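Local coordinates for protein N6 adenine specific DNA methylase (Encephalitozoon cuniculi, PDB 3Q87) that binds S-adenosylmethionine and, as the Mtq2 catalytic subunit in complex with Trm112, is thought to methylate the translation termination factor eRF1, at residues B[30-35]-B[49-54]; B[37-42]-B[59-64]; B[100-105]-B[126-131]; B[143-148]-B[155-160]. All blocks are in the same frame, centred on the assembly; numbering follows the deposited sequence.

Contact 1: B[30-35]-B[49-54]; sequences LGTSTG and STDLNI. With SAM (S-adenosylmethionine), chain D.
Leu30, closing strand 26-30, pairs in parallel with Thr50 of strand 46-51, their CA atoms 5.2 Å apart, and beyond this pair residues 31-35 turn across the end of the second strand. This is the glycine-rich cofactor loop of the Rossmann-like class I methyltransferase fold, followed by the acidic residue at the tip of the next strand. Thr50 O takes a nearly straight bond from Thr32 N (2.9 Å, 169°) and a weak, bent one from Gly31 N. Thr32 also lays its methyl CG2 3.4 Å from Thr50 O, while its OG1 passes beside Ser49 CB and bonds to Asp29. At the paired end, Leu30 CD1 lies against Thr50 OG1.

Asp51 meets the ribose. Its CG, anti to the backbone N (chi1 -152°), stands on the ribose side. OD1 is gripped twice, by Ser33 N at 2.7 Å on the anti side and by SAM O3' at 2.7 Å. OD2 accepts from SAM O2' at 2.6 Å, and also from Asn53 N at 2.8 Å, which closes an Asx turn. Two backbone N-H groups thus hold the carboxylate where it can take both ribose hydroxyls, and probably help stabilise its charge. Gly31 O takes the amino group of the methionine part. A water between the two walls accepts from Asn53 ND2, donates to Ser33 OG, which also bonds to Tyr4 O, and lies 2.8 Å from SAM O3'.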
loop_
_atom_site.group_PDB
_atom_site.type_symbol
_atom_site.label_atom_id
_atom_site.label_comp_id
_atom_site.label_asym_id
_atom_site.label_seq_id
_atom_site.Cartn_x
_atom_site.Cartn_y
_atom_site.Cartn_z
ATOM N N LEU B 30 -1.526 5.719 -0.931
ATOM C CA LEU B 30 -2.940 5.412 -1.066
ATOM C C LEU B 30 -3.574 6.342 -2.102
ATOM O O LEU B 30 -3.386 7.549 -2.027
ATOM C CB LEU B 30 -3.600 5.615 0.299
ATOM C CG LEU B 30 -5.059 5.232 0.510
ATOM C CD1 LEU B 30 -5.251 3.767 0.236
ATOM C CD2 LEU B 30 -5.478 5.559 1.947
ATOM N N GLY B 31 -4.336 5.795 -3.047
ATOM C CA GLY B 31 -4.853 6.596 -4.148
ATOM C C GLY B 31 -3.690 7.039 -5.037
ATOM O O GLY B 31 -3.532 8.213 -5.368
ATOM N N THR B 32 -2.876 6.072 -5.435
ATOM C CA THR B 32 -1.650 6.346 -6.154
ATOM C C THR B 32 -1.920 6.895 -7.536
ATOM O O THR B 32 -1.069 7.575 -8.103
ATOM C CB THR B 32 -0.783 5.068 -6.300
ATOM O OG1 THR B 32 0.418 5.381 -7.000
ATOM C CG2 THR B 32 -1.535 3.988 -7.048
ATOM N N SER B 33 -3.099 6.595 -8.075
ATOM C CA SER B 33 -3.409 6.923 -9.472
ATOM C C SER B 33 -2.330 6.353 -10.413
ATOM O O SER B 33 -2.106 5.138 -10.412
ATOM C CB SER B 33 -3.602 8.421 -9.662
ATOM O OG SER B 33 -4.141 8.698 -10.949
ATOM N N THR B 34 -1.657 7.192 -11.201
ATOM C CA THR B 34 -0.568 6.690 -12.063
ATOM C C THR B 34 0.850 6.776 -11.451
ATOM O O THR B 34 1.854 6.521 -12.135
ATOM C CB THR B 34 -0.572 7.338 -13.495
ATOM O OG1 THR B 34 -0.522 8.763 -13.384
ATOM C CG2 THR B 34 -1.819 6.936 -14.280
ATOM N N GLY B 35 0.927 7.141 -10.175
ATOM C CA GLY B 35 2.140 6.918 -9.397
ATOM C C GLY B 35 3.177 8.022 -9.364
ATOM O O GLY B 35 4.342 7.764 -9.072
ATOM N N SER B 49 1.679 0.712 -3.584
ATOM C CA SER B 49 0.802 1.717 -4.170
ATOM C C SER B 49 -0.567 1.135 -4.496
ATOM O O SER B 49 -0.664 0.095 -5.160
ATOM C CB SER B 49 1.461 2.296 -5.419
ATOM O OG SER B 49 2.803 2.638 -5.129
ATOM N N THR B 50 -1.621 1.792 -4.011
ATOM C CA THR B 50 -2.975 1.257 -4.154
ATOM C C THR B 50 -3.931 2.280 -4.735
ATOM O O THR B 50 -3.743 3.475 -4.557
ATOM C CB THR B 50 -3.571 0.766 -2.806
ATOM O OG1 THR B 50 -3.984 1.895 -2.029
ATOM C CG2 THR B 50 -2.553 -0.060 -2.015
ATOM N N ASP B 51 -4.952 1.799 -5.440
ATOM C CA ASP B 51 -5.999 2.668 -5.970
ATOM C C ASP B 51 -7.247 1.837 -6.236
ATOM O O ASP B 51 -7.173 0.624 -6.443
ATOM C CB ASP B 51 -5.547 3.364 -7.271
ATOM C CG ASP B 51 -6.243 4.701 -7.488
ATOM O OD1 ASP B 51 -5.574 5.744 -7.396
ATOM O OD2 ASP B 51 -7.468 4.710 -7.715
ATOM N N LEU B 52 -8.398 2.488 -6.181
ATOM C CA LEU B 52 -9.658 1.858 -6.538
ATOM C C LEU B 52 -9.785 1.789 -8.061
ATOM O O LEU B 52 -10.478 0.930 -8.600
ATOM C CB LEU B 52 -10.818 2.671 -5.951
ATOM C CG LEU B 52 -12.213 2.063 -6.026
ATOM C CD1 LEU B 52 -12.221 0.745 -5.247
ATOM C CD2 LEU B 52 -13.229 3.045 -5.443
ATOM N N ASN B 53 -9.086 2.698 -8.747
ATOM C CA ASN B 53 -9.197 2.880 -10.195
ATOM C C ASN B 53 -8.237 1.993 -11.004
ATOM O O ASN B 53 -7.033 2.265 -11.082
ATOM C CB ASN B 53 -8.967 4.366 -10.509
ATOM C CG ASN B 53 -9.050 4.683 -11.977
ATOM O OD1 ASN B 53 -9.265 3.804 -12.805
ATOM N ND2 ASN B 53 -8.869 5.956 -12.311
ATOM N N ILE B 54 -8.770 0.943 -11.625
ATOM C CA ILE B 54 -7.907 -0.036 -12.286
ATOM C C ILE B 54 -7.217 0.551 -13.526
ATOM O O ILE B 54 -6.071 0.218 -13.841
ATOM C CB ILE B 54 -8.679 -1.337 -12.654
ATOM C CG1 ILE B 54 -7.693 -2.468 -12.928
ATOM C CG2 ILE B 54 -9.615 -1.121 -13.845
ATOM C CD1 ILE B 54 -6.844 -2.834 -11.729
HETATM N N SAM D . -2.022 10.405 -5.832
HETATM C CA SAM D . -2.565 11.072 -7.023
HETATM C C SAM D . -2.068 12.525 -7.054
HETATM O O SAM D . -2.019 13.174 -8.100
HETATM O OXT SAM D . -1.700 13.091 -6.027
HETATM C CB SAM D . -4.106 10.960 -7.184
HETATM C CG SAM D . -5.079 11.697 -6.230
HETATM S SD SAM D . -6.877 11.697 -6.657
HETATM C CE SAM D . -7.442 13.279 -5.995
HETATM C "C5'" SAM D . -7.600 10.556 -5.452
HETATM C "C4'" SAM D . -7.259 9.130 -5.853
HETATM O "O4'" SAM D . -7.863 8.224 -4.944
HETATM C "C3'" SAM D . -7.757 8.770 -7.245
HETATM O "O3'" SAM D . -6.702 8.149 -7.945
HETATM C "C2'" SAM D . -8.873 7.773 -7.005
HETATM O "O2'" SAM D . -8.980 6.781 -8.000
HETATM C "C1'" SAM D . -8.448 7.171 -5.686
HETATM N N9 SAM D . -9.557 6.672 -4.888
HETATM C C8 SAM D . -10.859 7.111 -4.831
HETATM N N7 SAM D . -11.511 6.342 -3.931
HETATM C C5 SAM D . -10.627 5.435 -3.418
HETATM C C6 SAM D . -10.731 4.428 -2.475
HETATM N N6 SAM D . -11.895 4.208 -1.873
HETATM N N1 SAM D . -9.624 3.658 -2.158
HETATM C C2 SAM D . -8.401 3.879 -2.769
HETATM N N3 SAM D . -8.303 4.888 -3.708
HETATM C C4 SAM D . -9.393 5.636 -4.019
HETATM O O HOH W 1 -7.125 7.857 -10.672
#

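Contact 2: B[37-42]-B[59-64]; sequences ITEQLR and SHRGGN
Thr38 faces His60 at the close-packed inner end of this contact, where the helix meets the loop. The imidazole comes edge-on: NE2 sits 4.1 Å from both Thr38 CB and Thr38 CG2, and the two side chains cross at about a right angle. A chi1 of -72° puts Thr38 OG1 beside the backbone N and leaves CG2 anti to it, toward Gly62 O, 3.8 Å away. OG1 bonds to Asp29, while CB and CG2 make the closest contacts with the loop. The other ring nitrogen, His60 ND1, makes a weak bond to Ser33 O.

Both pieces are connections of the Rossmann-like sheet. Helix 36-41 follows the cofactor loop and leads to strand 46-51, whereas residues 59-64 carry the chain from helix 54-58 to strand 65-67, outermost within this chain.

Toward solvent the fit becomes looser. Glu39 and Arg61 cross at about a right angle, with carboxylate and guanidinium planes 87° apart, and their salt bridge is long, 3.6 Å from Glu39 OE2 to Arg61 NE. Much of that meeting is carbon against carboxylate, Arg61 CD lying 3.7 Å from Glu39 CD. Arg61 NH1 has its bond with Thr34 O. Arg42 reaches the loop through water: Arg42 NE donates to it at 3.0 Å, and the same water donates to Gly62 O at 2.6 Å.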
loop_
_atom_site.group_PDB
_atom_site.type_symbol
_atom_site.label_atom_id
_atom_site.label_comp_id
_atom_site.label_asym_id
_atom_site.label_seq_id
_atom_site.Cartn_x
_atom_site.Cartn_y
_atom_site.Cartn_z
ATOM N N ILE B 37 3.539 10.284 -7.119
ATOM C CA ILE B 37 4.100 10.346 -5.770
ATOM C C ILE B 37 4.941 9.099 -5.423
ATOM O O ILE B 37 6.010 9.203 -4.794
ATOM C CB ILE B 37 3.002 10.596 -4.723
ATOM C CG1 ILE B 37 2.312 11.934 -5.002
ATOM C CG2 ILE B 37 3.597 10.603 -3.328
ATOM C CD1 ILE B 37 1.165 12.242 -4.024
ATOM N N THR B 38 4.475 7.933 -5.863
ATOM C CA THR B 38 5.240 6.693 -5.737
ATOM C C THR B 38 6.643 6.841 -6.338
ATOM O O THR B 38 7.638 6.420 -5.748
ATOM C CB THR B 38 4.520 5.493 -6.424
ATOM O OG1 THR B 38 3.380 5.108 -5.650
ATOM C CG2 THR B 38 5.468 4.281 -6.555
ATOM N N GLU B 39 6.707 7.446 -7.515
ATOM C CA GLU B 39 7.979 7.678 -8.195
ATOM C C GLU B 39 8.991 8.425 -7.312
ATOM O O GLU B 39 10.181 8.098 -7.292
ATOM C CB GLU B 39 7.745 8.454 -9.492
ATOM C CG GLU B 39 8.900 8.351 -10.495
ATOM C CD GLU B 39 8.569 9.014 -11.827
ATOM O OE1 GLU B 39 8.792 8.384 -12.880
ATOM O OE2 GLU B 39 8.078 10.165 -11.822
ATOM N N GLN B 40 8.517 9.429 -6.585
ATOM C CA GLN B 40 9.387 10.193 -5.696
ATOM C C GLN B 40 9.721 9.401 -4.421
ATOM O O GLN B 40 10.873 9.379 -3.965
ATOM C CB GLN B 40 8.730 11.532 -5.357
ATOM C CG GLN B 40 9.267 12.181 -4.102
ATOM C CD GLN B 40 8.303 13.196 -3.513
ATOM O OE1 GLN B 40 8.703 14.279 -3.093
ATOM N NE2 GLN B 40 7.020 12.848 -3.491
ATOM N N LEU B 41 8.707 8.746 -3.862
ATOM C CA LEU B 41 8.840 7.963 -2.633
ATOM C C LEU B 41 9.764 6.756 -2.756
ATOM O O LEU B 41 10.444 6.394 -1.809
ATOM C CB LEU B 41 7.466 7.466 -2.174
ATOM C CG LEU B 41 6.517 8.526 -1.624
ATOM C CD1 LEU B 41 5.164 7.930 -1.314
ATOM C CD2 LEU B 41 7.117 9.155 -0.387
ATOM N N ARG B 42 9.770 6.110 -3.915
ATOM C CA ARG B 42 10.504 4.856 -4.024
ATOM C C ARG B 42 12.007 5.050 -4.060
ATOM O O ARG B 42 12.766 4.093 -3.939
ATOM C CB ARG B 42 10.037 4.033 -5.221
ATOM C CG ARG B 42 10.364 4.608 -6.579
ATOM C CD ARG B 42 9.744 3.708 -7.650
ATOM N NE ARG B 42 9.977 4.204 -9.001
ATOM C CZ ARG B 42 11.089 3.981 -9.691
ATOM N NH1 ARG B 42 12.073 3.270 -9.152
ATOM N NH2 ARG B 42 11.221 4.473 -10.917
ATOM N N SER B 59 -1.934 1.984 -16.201
ATOM C CA SER B 59 -1.015 2.914 -16.850
ATOM C C SER B 59 -0.053 3.539 -15.839
ATOM O O SER B 59 0.376 4.690 -15.984
ATOM C CB SER B 59 -1.803 3.994 -17.597
ATOM O OG SER B 59 -2.595 3.403 -18.614
ATOM N N HIS B 60 0.293 2.771 -14.816
ATOM C CA HIS B 60 1.074 3.286 -13.691
ATOM C C HIS B 60 2.556 3.436 -14.063
ATOM O O HIS B 60 3.093 2.622 -14.826
ATOM C CB HIS B 60 0.892 2.349 -12.489
ATOM C CG HIS B 60 1.462 2.868 -11.206
ATOM N ND1 HIS B 60 0.676 3.352 -10.180
ATOM C CD2 HIS B 60 2.741 2.955 -10.774
ATOM C CE1 HIS B 60 1.447 3.725 -9.177
ATOM N NE2 HIS B 60 2.703 3.479 -9.506
ATOM N N ARG B 61 3.208 4.477 -13.537
ATOM C CA ARG B 61 4.640 4.692 -13.756
ATOM C C ARG B 61 5.442 3.460 -13.364
ATOM O O ARG B 61 6.492 3.161 -13.936
ATOM C CB ARG B 61 5.132 5.887 -12.944
ATOM C CG ARG B 61 4.776 7.211 -13.566
ATOM C CD ARG B 61 4.979 8.322 -12.580
ATOM N NE ARG B 61 4.770 9.622 -13.199
ATOM C CZ ARG B 61 3.598 10.068 -13.629
ATOM N NH1 ARG B 61 2.519 9.310 -13.510
ATOM N NH2 ARG B 61 3.504 11.283 -14.163
ATOM N N GLY B 62 4.939 2.745 -12.370
ATOM C CA GLY B 62 5.516 1.473 -12.000
ATOM C C GLY B 62 5.671 1.366 -10.509
ATOM O O GLY B 62 5.997 2.349 -9.839
ATOM N N GLY B 63 5.438 0.172 -9.976
ATOM C CA GLY B 63 5.560 0.001 -8.547
ATOM C C GLY B 63 4.935 -1.294 -8.099
ATOM O O GLY B 63 4.765 -2.218 -8.889
ATOM N N ASN B 64 4.589 -1.359 -6.824
ATOM C CA ASN B 64 3.960 -2.551 -6.276
ATOM C C ASN B 64 2.475 -2.263 -6.127
ATOM O O ASN B 64 2.053 -1.583 -5.198
ATOM C CB ASN B 64 4.635 -2.896 -4.960
ATOM C CG ASN B 64 6.145 -3.037 -5.127
ATOM O OD1 ASN B 64 6.615 -3.931 -5.828
ATOM N ND2 ASN B 64 6.900 -2.139 -4.521
HETATM O O HOH W 2 7.183 4.702 -10.111
#

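Contact 3: B[100-105]-B[126-131]; sequences GYLGRE and ANRPKE
Two bends in the Arg104 side chain, at chi2 (-95°) and chi3 (-55°), fold it against the backbone of Asn127. The first helps to bring CD to 3.1 Å from Asn127 O, and the second sets NE, from which NH1 reaches back to that oxygen. NH1 makes two bonds, both close to the guanidinium plane: one to Asn127 O at 2.8 Å, arriving nearly along the C=O axis, and one to Glu131 OE1 at 2.9 Å, which is a salt bridge. Carboxylate and guanidinium stand almost perpendicular, 89° between their planes, and OE1 is met on its anti side. NE has its own salt bridge with Asp108; Arg135 also lies close to NH2, so acids from two helices hold this buried guanidinium and probably offset neighbouring positive charges. Glu131 OE2 extends the network by a long contact to Arg128 NH1.

Leu102 packs on the outer side. Its CD1 lies over one face of the Arg128 guanidinium, off-centre toward the rim, 4.0 Å from NE, and also 3.5 Å from Ala126 O. Where the backbones come closest, Asn127 CA points a C-H at Leu102 O, 3.4 Å away.

The arrangement ties the long loop after strand 81-84, just ahead of helix 105-113, to the start of helix 129-138; Asn127 also touches Tyr88 of the Asn-Pro-Pro-Tyr motif, the hallmark shared by N6-adenine and PrmC-type glutamine methyltransferases.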
loop_
_atom_site.group_PDB
_atom_site.type_symbol
_atom_site.label_atom_id
_atom_site.label_comp_id
_atom_site.label_asym_id
_atom_site.label_seq_id
_atom_site.Cartn_x
_atom_site.Cartn_y
_atom_site.Cartn_z
ATOM N N GLY B 100 -18.466 13.413 -1.884
ATOM C CA GLY B 100 -19.828 13.609 -1.422
ATOM C C GLY B 100 -20.006 14.803 -0.501
ATOM O O GLY B 100 -19.490 15.897 -0.741
ATOM N N TYR B 101 -20.741 14.584 0.575
ATOM C CA TYR B 101 -21.081 15.664 1.488
ATOM C C TYR B 101 -19.831 16.307 2.091
ATOM O O TYR B 101 -19.029 15.643 2.753
ATOM C CB TYR B 101 -22.041 15.143 2.562
ATOM C CG TYR B 101 -22.354 16.119 3.662
ATOM C CD1 TYR B 101 -22.024 15.827 4.980
ATOM C CD2 TYR B 101 -22.986 17.332 3.391
ATOM C CE1 TYR B 101 -22.314 16.715 6.001
ATOM C CE2 TYR B 101 -23.278 18.222 4.403
ATOM C CZ TYR B 101 -22.936 17.908 5.707
ATOM O OH TYR B 101 -23.208 18.786 6.725
ATOM N N LEU B 102 -19.665 17.603 1.838
ATOM C CA LEU B 102 -18.500 18.342 2.311
ATOM C C LEU B 102 -17.198 17.902 1.628
ATOM O O LEU B 102 -16.115 18.354 2.002
ATOM C CB LEU B 102 -18.355 18.211 3.833
ATOM C CG LEU B 102 -18.769 19.345 4.790
ATOM C CD1 LEU B 102 -18.586 20.721 4.162
ATOM C CD2 LEU B 102 -20.180 19.173 5.284
ATOM N N GLY B 103 -17.309 17.027 0.630
ATOM C CA GLY B 103 -16.147 16.398 0.016
ATOM C C GLY B 103 -15.398 15.504 0.991
ATOM O O GLY B 103 -14.224 15.159 0.765
ATOM N N ARG B 104 -16.085 15.105 2.061
ATOM C CA ARG B 104 -15.450 14.496 3.235
ATOM C C ARG B 104 -15.722 13.008 3.449
ATOM O O ARG B 104 -15.153 12.384 4.352
ATOM C CB ARG B 104 -15.879 15.246 4.496
ATOM C CG ARG B 104 -15.089 16.503 4.755
ATOM C CD ARG B 104 -13.963 16.209 5.709
ATOM N NE ARG B 104 -14.504 15.612 6.925
ATOM C CZ ARG B 104 -15.051 16.308 7.918
ATOM N NH1 ARG B 104 -15.119 17.631 7.852
ATOM N NH2 ARG B 104 -15.525 15.679 8.982
ATOM N N GLU B 105 -16.577 12.428 2.626
ATOM C CA GLU B 105 -16.990 11.050 2.857
ATOM C C GLU B 105 -15.851 10.024 2.811
ATOM O O GLU B 105 -15.820 9.105 3.629
ATOM C CB GLU B 105 -18.146 10.665 1.927
ATOM C CG GLU B 105 -19.397 11.514 2.199
ATOM C CD GLU B 105 -20.652 10.996 1.513
ATOM O OE1 GLU B 105 -20.735 9.777 1.247
ATOM O OE2 GLU B 105 -21.566 11.809 1.247
ATOM N N ALA B 126 -12.664 23.569 1.710
ATOM C CA ALA B 126 -14.066 23.163 1.727
ATOM C C ALA B 126 -14.336 21.912 2.576
ATOM O O ALA B 126 -15.464 21.696 3.033
ATOM C CB ALA B 126 -14.585 22.984 0.315
ATOM N N ASN B 127 -13.310 21.096 2.799
ATOM C CA ASN B 127 -13.478 19.892 3.608
ATOM C C ASN B 127 -13.599 20.181 5.101
ATOM O O ASN B 127 -13.923 19.289 5.883
ATOM C CB ASN B 127 -12.322 18.914 3.375
ATOM C CG ASN B 127 -12.188 18.512 1.924
ATOM O OD1 ASN B 127 -13.179 18.403 1.210
ATOM N ND2 ASN B 127 -10.966 18.285 1.482
ATOM N N ARG B 128 -13.329 21.428 5.483
ATOM C CA ARG B 128 -13.293 21.856 6.882
ATOM C C ARG B 128 -12.138 21.197 7.614
ATOM O O ARG B 128 -12.340 20.287 8.411
ATOM C CB ARG B 128 -14.626 21.589 7.579
ATOM C CG ARG B 128 -15.741 22.518 7.106
ATOM C CD ARG B 128 -17.103 22.131 7.697
ATOM N NE ARG B 128 -18.155 23.091 7.358
ATOM C CZ ARG B 128 -19.453 22.891 7.586
ATOM N NH1 ARG B 128 -19.867 21.760 8.154
ATOM N NH2 ARG B 128 -20.340 23.822 7.246
ATOM N N PRO B 129 -10.911 21.667 7.335
ATOM C CA PRO B 129 -9.656 21.058 7.779
ATOM C C PRO B 129 -9.623 20.857 9.280
ATOM O O PRO B 129 -9.028 19.889 9.769
ATOM C CB PRO B 129 -8.599 22.088 7.367
ATOM C CG PRO B 129 -9.217 22.843 6.262
ATOM C CD PRO B 129 -10.683 22.895 6.559
ATOM N N LYS B 130 -10.259 21.770 10.009
ATOM C CA LYS B 130 -10.267 21.703 11.464
ATOM C C LYS B 130 -11.054 20.504 11.973
ATOM O O LYS B 130 -10.660 19.876 12.939
ATOM C CB LYS B 130 -10.820 22.998 12.059
ATOM C CG LYS B 130 -9.892 24.178 11.878
ATOM C CD LYS B 130 -10.358 25.385 12.674
ATOM C CE LYS B 130 -9.401 26.555 12.489
ATOM N NZ LYS B 130 -9.637 27.623 13.498
ATOM N N GLU B 131 -12.172 20.193 11.326
ATOM C CA GLU B 131 -12.923 18.995 11.679
ATOM C C GLU B 131 -12.102 17.735 11.378
ATOM O O GLU B 131 -12.212 16.730 12.076
ATOM C CB GLU B 131 -14.259 18.948 10.939
ATOM C CG GLU B 131 -15.219 20.056 11.323
ATOM C CD GLU B 131 -16.563 19.944 10.615
ATOM O OE1 GLU B 131 -16.789 18.941 9.898
ATOM O OE2 GLU B 131 -17.395 20.863 10.777
#

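Contact 4: B[143-148]-B[155-160]; sequences TRILKV and TVYIIK
Val148 and Tyr157 stand side by side and point the same way, the valine lying over one face of the phenol. Val148 CG1, anti to the backbone N (chi1 -172°), is a CH-pi partner 4.2 Å from the ring centroid, and approaches CE1 most closely, at 3.8 Å. Ile145 runs alongside the same tyrosine, with CD1 coming obliquely to 4.1 Å from Tyr157 CD1. The hydroxyl at the end of the ring is held by Glu125. Ile159 shares this face of the sheet and packs on helix 129-138.

Leu146 is differently placed. It bends toward the partner strand, puts CG 3.8 Å from Lys160 CB and crosses that side chain obliquely, while CB rests near Ile158 CG2. Lys160 runs fully extended past it to a salt bridge with Glu20. Arg144 NH2 ends up 4.7 Å from Lys160 NZ; the acid probably eases that like-charged approach.

The backbone explains the odd leucine. Arg144 and Lys160 form a regular hydrogen-bonded pair, with Lys160 N to Arg144 O at 2.9 Å. Then Leu146 and Lys147 both stand opposite Ile158: Ile158 O accepts from Leu146 N at 2.7 Å in a bent bond (132°), and Ile158 N donates to Lys147 O at 3.0 Å. This is a beta bulge in the hairpin that puts antiparallel strand 155-162 between 118-124 and 142-150, the 3-2-1-4-5-7-6 order of class I methyltransferases.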
loop_
_atom_site.group_PDB
_atom_site.type_symbol
_atom_site.label_atom_id
_atom_site.label_comp_id
_atom_site.label_asym_id
_atom_site.label_seq_id
_atom_site.Cartn_x
_atom_site.Cartn_y
_atom_site.Cartn_z
ATOM N N THR B 143 -1.474 15.956 15.520
ATOM C CA THR B 143 -1.512 16.498 14.167
ATOM C C THR B 143 -0.828 17.845 14.056
ATOM O O THR B 143 -0.672 18.555 15.042
ATOM C CB THR B 143 -2.970 16.701 13.689
ATOM O OG1 THR B 143 -3.554 17.825 14.371
ATOM C CG2 THR B 143 -3.790 15.462 13.960
ATOM N N ARG B 144 -0.423 18.195 12.843
ATOM C CA ARG B 144 -0.103 19.579 12.526
ATOM C C ARG B 144 -0.263 19.812 11.039
ATOM O O ARG B 144 -0.113 18.885 10.234
ATOM C CB ARG B 144 1.296 19.968 12.997
ATOM C CG ARG B 144 2.444 19.262 12.309
ATOM C CD ARG B 144 3.750 19.676 12.966
ATOM N NE ARG B 144 4.929 19.154 12.279
ATOM C CZ ARG B 144 5.664 19.852 11.417
ATOM N NH1 ARG B 144 5.340 21.109 11.126
ATOM N NH2 ARG B 144 6.725 19.294 10.842
ATOM N N ILE B 145 -0.593 21.050 10.682
ATOM C CA ILE B 145 -0.721 21.436 9.286
ATOM C C ILE B 145 0.655 21.745 8.721
ATOM O O ILE B 145 1.202 22.820 8.950
ATOM C CB ILE B 145 -1.637 22.656 9.136
ATOM C CG1 ILE B 145 -3.055 22.289 9.571
ATOM C CG2 ILE B 145 -1.632 23.165 7.702
ATOM C CD1 ILE B 145 -4.062 23.407 9.375
ATOM N N LEU B 146 1.215 20.791 7.984
ATOM C CA LEU B 146 2.569 20.925 7.460
ATOM C C LEU B 146 2.709 22.098 6.501
ATOM O O LEU B 146 3.721 22.793 6.502
ATOM C CB LEU B 146 3.001 19.638 6.747
ATOM C CG LEU B 146 4.003 18.742 7.460
ATOM C CD1 LEU B 146 4.645 17.786 6.463
ATOM C CD2 LEU B 146 5.060 19.589 8.107
ATOM N N LYS B 147 1.699 22.306 5.670
ATOM C CA LYS B 147 1.792 23.326 4.642
ATOM C C LYS B 147 0.432 23.793 4.177
ATOM O O LYS B 147 -0.502 23.005 4.068
ATOM C CB LYS B 147 2.602 22.822 3.442
ATOM C CG LYS B 147 2.493 23.738 2.235
ATOM C CD LYS B 147 3.817 23.872 1.514
ATOM C CE LYS B 147 3.927 25.242 0.836
ATOM N NZ LYS B 147 5.328 25.601 0.456
ATOM N N VAL B 148 0.326 25.093 3.930
ATOM C CA VAL B 148 -0.868 25.673 3.345
ATOM C C VAL B 148 -0.454 26.352 2.052
ATOM O O VAL B 148 0.606 26.963 1.985
ATOM C CB VAL B 148 -1.515 26.708 4.274
ATOM C CG1 VAL B 148 -2.862 27.133 3.716
ATOM C CG2 VAL B 148 -1.678 26.127 5.662
ATOM N N THR B 155 -7.630 26.341 -1.736
ATOM C CA THR B 155 -6.445 26.342 -0.896
ATOM C C THR B 155 -6.221 24.941 -0.345
ATOM O O THR B 155 -7.138 24.301 0.158
ATOM C CB THR B 155 -6.566 27.348 0.258
ATOM O OG1 THR B 155 -7.577 26.905 1.170
ATOM C CG2 THR B 155 -6.951 28.722 -0.271
ATOM N N VAL B 156 -4.988 24.478 -0.440
ATOM C CA VAL B 156 -4.655 23.119 -0.066
ATOM C C VAL B 156 -4.009 23.072 1.314
ATOM O O VAL B 156 -3.133 23.884 1.618
ATOM C CB VAL B 156 -3.682 22.524 -1.096
ATOM C CG1 VAL B 156 -2.984 21.311 -0.529
ATOM C CG2 VAL B 156 -4.418 22.183 -2.360
ATOM N N TYR B 157 -4.439 22.118 2.139
ATOM C CA TYR B 157 -3.825 21.872 3.440
ATOM C C TYR B 157 -3.211 20.478 3.519
ATOM O O TYR B 157 -3.875 19.474 3.265
ATOM C CB TYR B 157 -4.856 22.029 4.556
ATOM C CG TYR B 157 -5.532 23.385 4.580
ATOM C CD1 TYR B 157 -5.208 24.329 5.550
ATOM C CD2 TYR B 157 -6.489 23.722 3.634
ATOM C CE1 TYR B 157 -5.820 25.572 5.578
ATOM C CE2 TYR B 157 -7.112 24.964 3.653
ATOM C CZ TYR B 157 -6.773 25.884 4.627
ATOM O OH TYR B 157 -7.385 27.114 4.651
ATOM N N ILE B 158 -1.938 20.419 3.875
ATOM C CA ILE B 158 -1.281 19.141 4.075
ATOM C C ILE B 158 -1.179 18.817 5.558
ATOM O O ILE B 158 -0.478 19.481 6.323
ATOM C CB ILE B 158 0.094 19.115 3.427
ATOM C CG1 ILE B 158 -0.068 19.259 1.908
ATOM C CG2 ILE B 158 0.838 17.830 3.813
ATOM C CD1 ILE B 158 1.219 19.552 1.209
ATOM N N ILE B 159 -1.911 17.790 5.956
ATOM C CA ILE B 159 -1.955 17.380 7.347
ATOM C C ILE B 159 -0.942 16.285 7.632
ATOM O O ILE B 159 -0.873 15.296 6.909
ATOM C CB ILE B 159 -3.356 16.905 7.706
ATOM C CG1 ILE B 159 -4.348 18.044 7.508
ATOM C CG2 ILE B 159 -3.421 16.438 9.149
ATOM C CD1 ILE B 159 -5.747 17.715 8.003
ATOM N N LYS B 160 -0.130 16.478 8.666
ATOM C CA LYS B 160 0.759 15.421 9.131
ATOM C C LYS B 160 0.221 14.873 10.444
ATOM O O LYS B 160 -0.077 15.633 11.360
ATOM C CB LYS B 160 2.195 15.904 9.312
ATOM C CG LYS B 160 3.082 14.851 9.952
ATOM C CD LYS B 160 4.546 15.255 9.984
ATOM C CE LYS B 160 5.382 14.178 10.670
ATOM N NZ LYS B 160 6.816 14.558 10.745
#

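Contacts 1 and 2 form one continuous block, their centres about 9 Å apart: Ser49 OG of contact 1 meets Thr38 OG1 of contact 2 at 2.6 Å, and the 59-64 loop backs the cofactor turn. Contact 1 handles S-adenosylmethionine directly; contact 2 reaches it through Ile37, while the Thr38 side chain stays about 8 Å away. Contacts 3 and 4 make a second block, centres about 14 Å apart, joined where Pro129 CG packs 3.9 Å from Tyr157 CD2. Contacts 1 and 4 reach the same sheet, on opposite sides of the chain's centre, about 22 Å between centres. The Asn127 and Val156 side chains are each about 10 Å from the cofactor and about 8 and 7 Å from that of cofactor-binding Asn85.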